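Local coordinates for ABC transporter periplasmic peptide-binding protein (Pseudoalteromonas, PDB 4QFL) that binds dipeptides in the periplasm, here Ala-Phe, and probably hands them to an ABC transporter for uptake, at residues Tyr215-Tyr218 and His222-Arg225; Val40-Gln45 and Val224-Asn229. All coordinates share one frame; numbering follows the deposited sequence.

From the N terminus, the chain leaves strand 30-35 and enters the loop that carries residues 40-45 before helix 50-60; some 170 residues later it forms the hairpin of strands 213-219 and 223-228. Contact 1 closes that hairpin locally, with three residues between its segments. Contact 2 closes a far longer loop, bringing strand 223-228 back to residues 40-45, and this loop contains the whole of segment 215-218. Both contacts end on the same strand and share Val224 and Arg225, and their centres lie about 8 Å apart. They also touch directly: the Phe42 ring of contact 2 meets Tyr215 and Tyr218 of contact 1 edge-to-face.

Contact 1 (Tyr215-Tyr218 and His222-Arg225); sequences YKEY and HLVR
Glu217 and Arg225 form an antiparallel hydrogen-bonded pair, the short strands running at 163° to each other, and a classic beta bulge sets both Lys216 and Glu217 opposite Arg225. Arg225 O therefore accepts two backbone bonds, from Lys216 N (3.0 Å) and Glu217 N (3.1 Å), while Arg225 N gives a nearly straight bond back to Glu217 O at 2.9 Å. On the same face, the Glu217 and Arg225 side chains run alongside each other, with Glu217 CB 3.9 Å from Arg225 CB. Both leave the backbone with CG anti to N (chi1 -173° in each), and a bend at chi3 of Arg225 turns its NE to Glu217 OE1, a salt bridge of 3.0 Å. The carboxylate lies at the guanidinium edge, yet NE meets OE1 from above the carboxylate plane. Lys216 CG lies 3.9 Å from Arg225 CD. Cutting Arg225 back to an alanine would probably leave the Glu217 carboxylate without its guanidinium mate and strip Lys216 CG of the methylene packed beside it. On the other face, Tyr218 brings its ring edge to Leu223 O, CD1 lying 3.3 Å away, and its hydroxyl is hydrogen-bonded to Asn38 ND2. Beyond the hairpin, strand 241-246 flanks strand 223-228: backbone hydrogen bonding joins Val224 to Tyr244, and Val243 packs against Leu223 and Arg225.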
loop_
_atom_site.group_PDB
_atom_site.type_symbol
_atom_site.label_atom_id
_atom_site.label_comp_id
_atom_site.label_asym_id
_atom_site.label_seq_id
_atom_site.Cartn_x
_atom_site.Cartn_y
_atom_site.Cartn_z
ATOM N N TYR A 215 11.265 9.551 -16.690
ATOM C CA TYR A 215 12.454 9.424 -15.850
ATOM C C TYR A 215 13.636 10.229 -16.397
ATOM O O TYR A 215 13.983 10.121 -17.580
ATOM C CB TYR A 215 12.839 7.952 -15.715
ATOM C CG TYR A 215 14.130 7.702 -14.978
ATOM C CD1 TYR A 215 15.353 7.806 -15.631
ATOM C CD2 TYR A 215 14.127 7.337 -13.638
ATOM C CE1 TYR A 215 16.538 7.566 -14.967
ATOM C CE2 TYR A 215 15.310 7.094 -12.962
ATOM C CZ TYR A 215 16.511 7.208 -13.638
ATOM O OH TYR A 215 17.692 6.969 -12.982
ATOM N N LYS A 216 14.249 11.033 -15.530
ATOM C CA LYS A 216 15.465 11.775 -15.878
ATOM C C LYS A 216 16.674 11.324 -15.047
ATOM O O LYS A 216 17.707 10.944 -15.597
ATOM C CB LYS A 216 15.234 13.281 -15.723
ATOM C CG LYS A 216 16.430 14.143 -16.061
ATOM C CD LYS A 216 16.790 14.049 -17.533
ATOM C CE LYS A 216 18.125 14.745 -17.834
ATOM N NZ LYS A 216 18.094 16.211 -17.548
ATOM N N GLU A 217 16.532 11.328 -13.723
ATOM C CA GLU A 217 17.679 11.189 -12.839
ATOM C C GLU A 217 17.308 10.635 -11.463
ATOM O O GLU A 217 16.206 10.845 -10.970
ATOM C CB GLU A 217 18.326 12.567 -12.683
ATOM C CG GLU A 217 19.639 12.608 -11.931
ATOM C CD GLU A 217 20.118 14.032 -11.718
ATOM O OE1 GLU A 217 19.711 14.916 -12.502
ATOM O OE2 GLU A 217 20.887 14.274 -10.764
ATOM N N TYR A 218 18.254 9.943 -10.843
ATOM C CA TYR A 218 18.074 9.420 -9.498
ATOM C C TYR A 218 19.408 9.382 -8.740
ATOM O O TYR A 218 20.354 8.721 -9.165
ATOM C CB TYR A 218 17.437 8.029 -9.571
ATOM C CG TYR A 218 17.386 7.241 -8.270
ATOM C CD1 TYR A 218 16.881 7.803 -7.097
ATOM C CD2 TYR A 218 17.823 5.918 -8.230
ATOM C CE1 TYR A 218 16.824 7.066 -5.919
ATOM C CE2 TYR A 218 17.773 5.182 -7.062
ATOM C CZ TYR A 218 17.274 5.755 -5.916
ATOM O OH TYR A 218 17.235 4.994 -4.779
ATOM N N HIS A 222 18.952 10.597 -2.178
ATOM C CA HIS A 222 18.993 12.057 -2.242
ATOM C C HIS A 222 17.857 12.611 -3.068
ATOM O O HIS A 222 17.055 13.393 -2.571
ATOM C CB HIS A 222 20.329 12.572 -2.782
ATOM C CG HIS A 222 20.415 14.069 -2.846
ATOM N ND1 HIS A 222 21.278 14.734 -3.694
ATOM C CD2 HIS A 222 19.744 15.033 -2.168
ATOM C CE1 HIS A 222 21.137 16.037 -3.533
ATOM N NE2 HIS A 222 20.211 16.245 -2.613
ATOM N N LEU A 223 17.773 12.219 -4.331
ATOM C CA LEU A 223 16.692 12.756 -5.137
ATOM C C LEU A 223 16.262 11.943 -6.337
ATOM O O LEU A 223 16.971 11.065 -6.814
ATOM C CB LEU A 223 16.970 14.201 -5.560
ATOM C CG LEU A 223 18.133 14.552 -6.481
ATOM C CD1 LEU A 223 18.030 13.919 -7.866
ATOM C CD2 LEU A 223 18.187 16.061 -6.602
ATOM N N VAL A 224 15.061 12.251 -6.802
ATOM C CA VAL A 224 14.584 11.740 -8.065
ATOM C C VAL A 224 14.053 12.911 -8.883
ATOM O O VAL A 224 13.375 13.801 -8.370
ATOM C CB VAL A 224 13.565 10.586 -7.888
ATOM C CG1 VAL A 224 12.883 10.679 -6.551
ATOM C CG2 VAL A 224 12.565 10.545 -9.034
ATOM N N ARG A 225 14.429 12.926 -10.154
ATOM C CA ARG A 225 14.042 13.977 -11.061
ATOM C C ARG A 225 13.286 13.370 -12.244
ATOM O O ARG A 225 13.755 12.417 -12.873
ATOM C CB ARG A 225 15.295 14.720 -11.528
ATOM C CG ARG A 225 15.025 15.945 -12.347
ATOM C CD ARG A 225 16.316 16.471 -12.945
ATOM N NE ARG A 225 17.368 16.651 -11.945
ATOM C CZ ARG A 225 17.424 17.676 -11.103
ATOM N NH1 ARG A 225 16.477 18.601 -11.118
ATOM N NH2 ARG A 225 18.419 17.772 -10.234
#

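Contact 2 (Val40-Gln45 and Val224-Asn229); sequences VSFNPQ and VRFYKN
Phe42 reaches from its loop to Val224 and Phe226 on strand 223-228, and the touching is wholly apolar. One ring carbon does the work: Phe42 CE2 lies 4.1 Å from Phe226 CZ and equally near its CE1, and 4.2 Å from Val224 CG2. The two phenyl rings meet rim to rim, each placing its contacting carbon near the plane of the other, so neither ring lays its face on its partner here. Within the strand, Val224 CG2 sits over one face of the Phe226 ring, 3.4 Å above its plane and offset toward the rim. The same methyl thus touches Phe226 from above and Phe42 at the edge. Phe42 holds CG beside its backbone N and anti to the carbonyl carbon (chi1 -75°), which sends the ring out from the loop toward the strand.

Most polar interactions here lie within residues 41-45. Ser41 OG accepts from Asn43 N at 3.2 Å, an ST turn. Asn43 OD1 accepts from Gln45 N at 2.9 Å, an Asx turn in which the donor stands above the carbonyl plane. Asn43 ND2 gives a nearly straight bond to Gln45 OE1 (3.1 Å), with the acceptor in the plane of the Asn43 amide, and also hydrogen-bonds Asp204 OD1. Phe42 O is hydrogen-bonded to Tyr61 OH.

Further packing comes from helix 50-60, whose Ile56 touches Phe42 and whose Leu60 touches Phe226. The contact packs the loop between strand 30-35 and this helix against strand 223-228; the loop runs on to Thr48, Thr49 and Gly50 of the dipeptide pocket. The join is a small, buried apolar contact at one ring edge, with no polar bond to set its direction, consistent with a loop held in shape by its own turns.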
loop_
_atom_site.group_PDB
_atom_site.type_symbol
_atom_site.label_atom_id
_atom_site.label_comp_id
_atom_site.label_asym_id
_atom_site.label_seq_id
_atom_site.Cartn_x
_atom_site.Cartn_y
_atom_site.Cartn_z
ATOM N N VAL A 40 12.231 1.878 -3.753
ATOM C CA VAL A 40 12.950 0.601 -3.817
ATOM C C VAL A 40 13.147 0.130 -5.251
ATOM O O VAL A 40 13.911 -0.788 -5.519
ATOM C CB VAL A 40 12.227 -0.511 -3.027
ATOM C CG1 VAL A 40 12.202 -0.182 -1.548
ATOM C CG2 VAL A 40 10.828 -0.717 -3.555
ATOM N N SER A 41 12.447 0.774 -6.171
ATOM C CA SER A 41 12.477 0.381 -7.564
ATOM C C SER A 41 11.759 1.459 -8.358
ATOM O O SER A 41 11.121 2.338 -7.782
ATOM C CB SER A 41 11.762 -0.960 -7.727
ATOM O OG SER A 41 11.869 -1.447 -9.050
ATOM N N PHE A 42 11.861 1.398 -9.677
ATOM C CA PHE A 42 11.029 2.251 -10.505
ATOM C C PHE A 42 9.920 1.473 -11.211
ATOM O O PHE A 42 9.247 1.988 -12.102
ATOM C CB PHE A 42 11.885 3.099 -11.443
ATOM C CG PHE A 42 12.557 4.220 -10.733
ATOM C CD1 PHE A 42 13.794 4.044 -10.159
ATOM C CD2 PHE A 42 11.903 5.420 -10.550
ATOM C CE1 PHE A 42 14.392 5.076 -9.457
ATOM C CE2 PHE A 42 12.500 6.442 -9.857
ATOM C CZ PHE A 42 13.741 6.268 -9.314
ATOM N N ASN A 43 9.731 0.233 -10.774
ATOM C CA ASN A 43 8.627 -0.589 -11.237
ATOM C C ASN A 43 7.690 -0.946 -10.087
ATOM O O ASN A 43 8.076 -1.670 -9.169
ATOM C CB ASN A 43 9.159 -1.855 -11.903
ATOM C CG ASN A 43 8.067 -2.825 -12.255
ATOM O OD1 ASN A 43 6.878 -2.504 -12.183
ATOM N ND2 ASN A 43 8.462 -4.029 -12.649
ATOM N N PRO A 44 6.442 -0.449 -10.139
ATOM C CA PRO A 44 5.463 -0.639 -9.058
ATOM C C PRO A 44 5.158 -2.106 -8.756
ATOM O O PRO A 44 4.702 -2.417 -7.659
ATOM C CB PRO A 44 4.207 0.056 -9.599
ATOM C CG PRO A 44 4.723 1.044 -10.597
ATOM C CD PRO A 44 5.921 0.407 -11.218
ATOM N N GLN A 45 5.392 -2.979 -9.729
ATOM C CA GLN A 45 5.149 -4.415 -9.586
ATOM C C GLN A 45 5.881 -5.079 -8.426
ATOM O O GLN A 45 5.396 -6.054 -7.856
ATOM C CB GLN A 45 5.559 -5.145 -10.866
ATOM C CG GLN A 45 4.694 -4.847 -12.070
ATOM C CD GLN A 45 5.050 -5.740 -13.232
ATOM O OE1 GLN A 45 6.219 -6.072 -13.429
ATOM N NE2 GLN A 45 4.047 -6.148 -14.001
ATOM N N VAL A 224 15.061 12.251 -6.802
ATOM C CA VAL A 224 14.584 11.740 -8.065
ATOM C C VAL A 224 14.053 12.911 -8.883
ATOM O O VAL A 224 13.375 13.801 -8.370
ATOM C CB VAL A 224 13.565 10.586 -7.888
ATOM C CG1 VAL A 224 12.883 10.679 -6.551
ATOM C CG2 VAL A 224 12.565 10.545 -9.034
ATOM N N ARG A 225 14.429 12.926 -10.154
ATOM C CA ARG A 225 14.042 13.977 -11.061
ATOM C C ARG A 225 13.286 13.370 -12.244
ATOM O O ARG A 225 13.755 12.417 -12.873
ATOM C CB ARG A 225 15.295 14.720 -11.528
ATOM C CG ARG A 225 15.025 15.945 -12.347
ATOM C CD ARG A 225 16.316 16.471 -12.945
ATOM N NE ARG A 225 17.368 16.651 -11.945
ATOM C CZ ARG A 225 17.424 17.676 -11.103
ATOM N NH1 ARG A 225 16.477 18.601 -11.118
ATOM N NH2 ARG A 225 18.419 17.772 -10.234
ATOM N N PHE A 226 12.095 13.911 -12.500
ATOM C CA PHE A 226 11.288 13.567 -13.664
ATOM C C PHE A 226 11.037 14.831 -14.479
ATOM O O PHE A 226 11.106 15.954 -13.955
ATOM C CB PHE A 226 9.908 13.042 -13.255
ATOM C CG PHE A 226 9.923 11.738 -12.496
ATOM C CD1 PHE A 226 10.960 10.827 -12.635
ATOM C CD2 PHE A 226 8.868 11.420 -11.650
ATOM C CE1 PHE A 226 10.951 9.632 -11.939
ATOM C CE2 PHE A 226 8.854 10.219 -10.945
ATOM C CZ PHE A 226 9.903 9.326 -11.093
ATOM N N TYR A 227 10.730 14.659 -15.760
ATOM C CA TYR A 227 10.295 15.790 -16.566
ATOM C C TYR A 227 9.014 15.489 -17.329
ATOM O O TYR A 227 8.653 14.332 -17.553
ATOM C CB TYR A 227 11.403 16.275 -17.502
ATOM C CG TYR A 227 11.788 15.303 -18.586
ATOM C CD1 TYR A 227 12.611 14.219 -18.313
ATOM C CD2 TYR A 227 11.345 15.478 -19.886
ATOM C CE1 TYR A 227 12.974 13.332 -19.304
ATOM C CE2 TYR A 227 11.703 14.602 -20.883
ATOM C CZ TYR A 227 12.519 13.532 -20.590
ATOM O OH TYR A 227 12.879 12.658 -21.587
ATOM N N LYS A 228 8.327 16.550 -17.718
ATOM C CA LYS A 228 7.032 16.433 -18.364
ATOM C C LYS A 228 7.089 15.587 -19.645
ATOM O O LYS A 228 8.018 15.698 -20.453
ATOM C CB LYS A 228 6.470 17.834 -18.638
ATOM C CG LYS A 228 5.970 18.060 -20.034
ATOM C CD LYS A 228 5.210 19.374 -20.138
ATOM C CE LYS A 228 4.391 19.419 -21.419
ATOM N NZ LYS A 228 3.398 20.524 -21.430
ATOM N N ASN A 229 6.105 14.709 -19.804
ATOM C CA ASN A 229 5.924 13.970 -21.052
ATOM C C ASN A 229 5.086 14.779 -22.032
ATOM O O ASN A 229 3.861 14.851 -21.893
ATOM C CB ASN A 229 5.261 12.617 -20.794
ATOM C CG ASN A 229 4.888 11.897 -22.079
ATOM O OD1 ASN A 229 5.277 12.308 -23.175
ATOM N ND2 ASN A 229 4.137 10.819 -21.950
#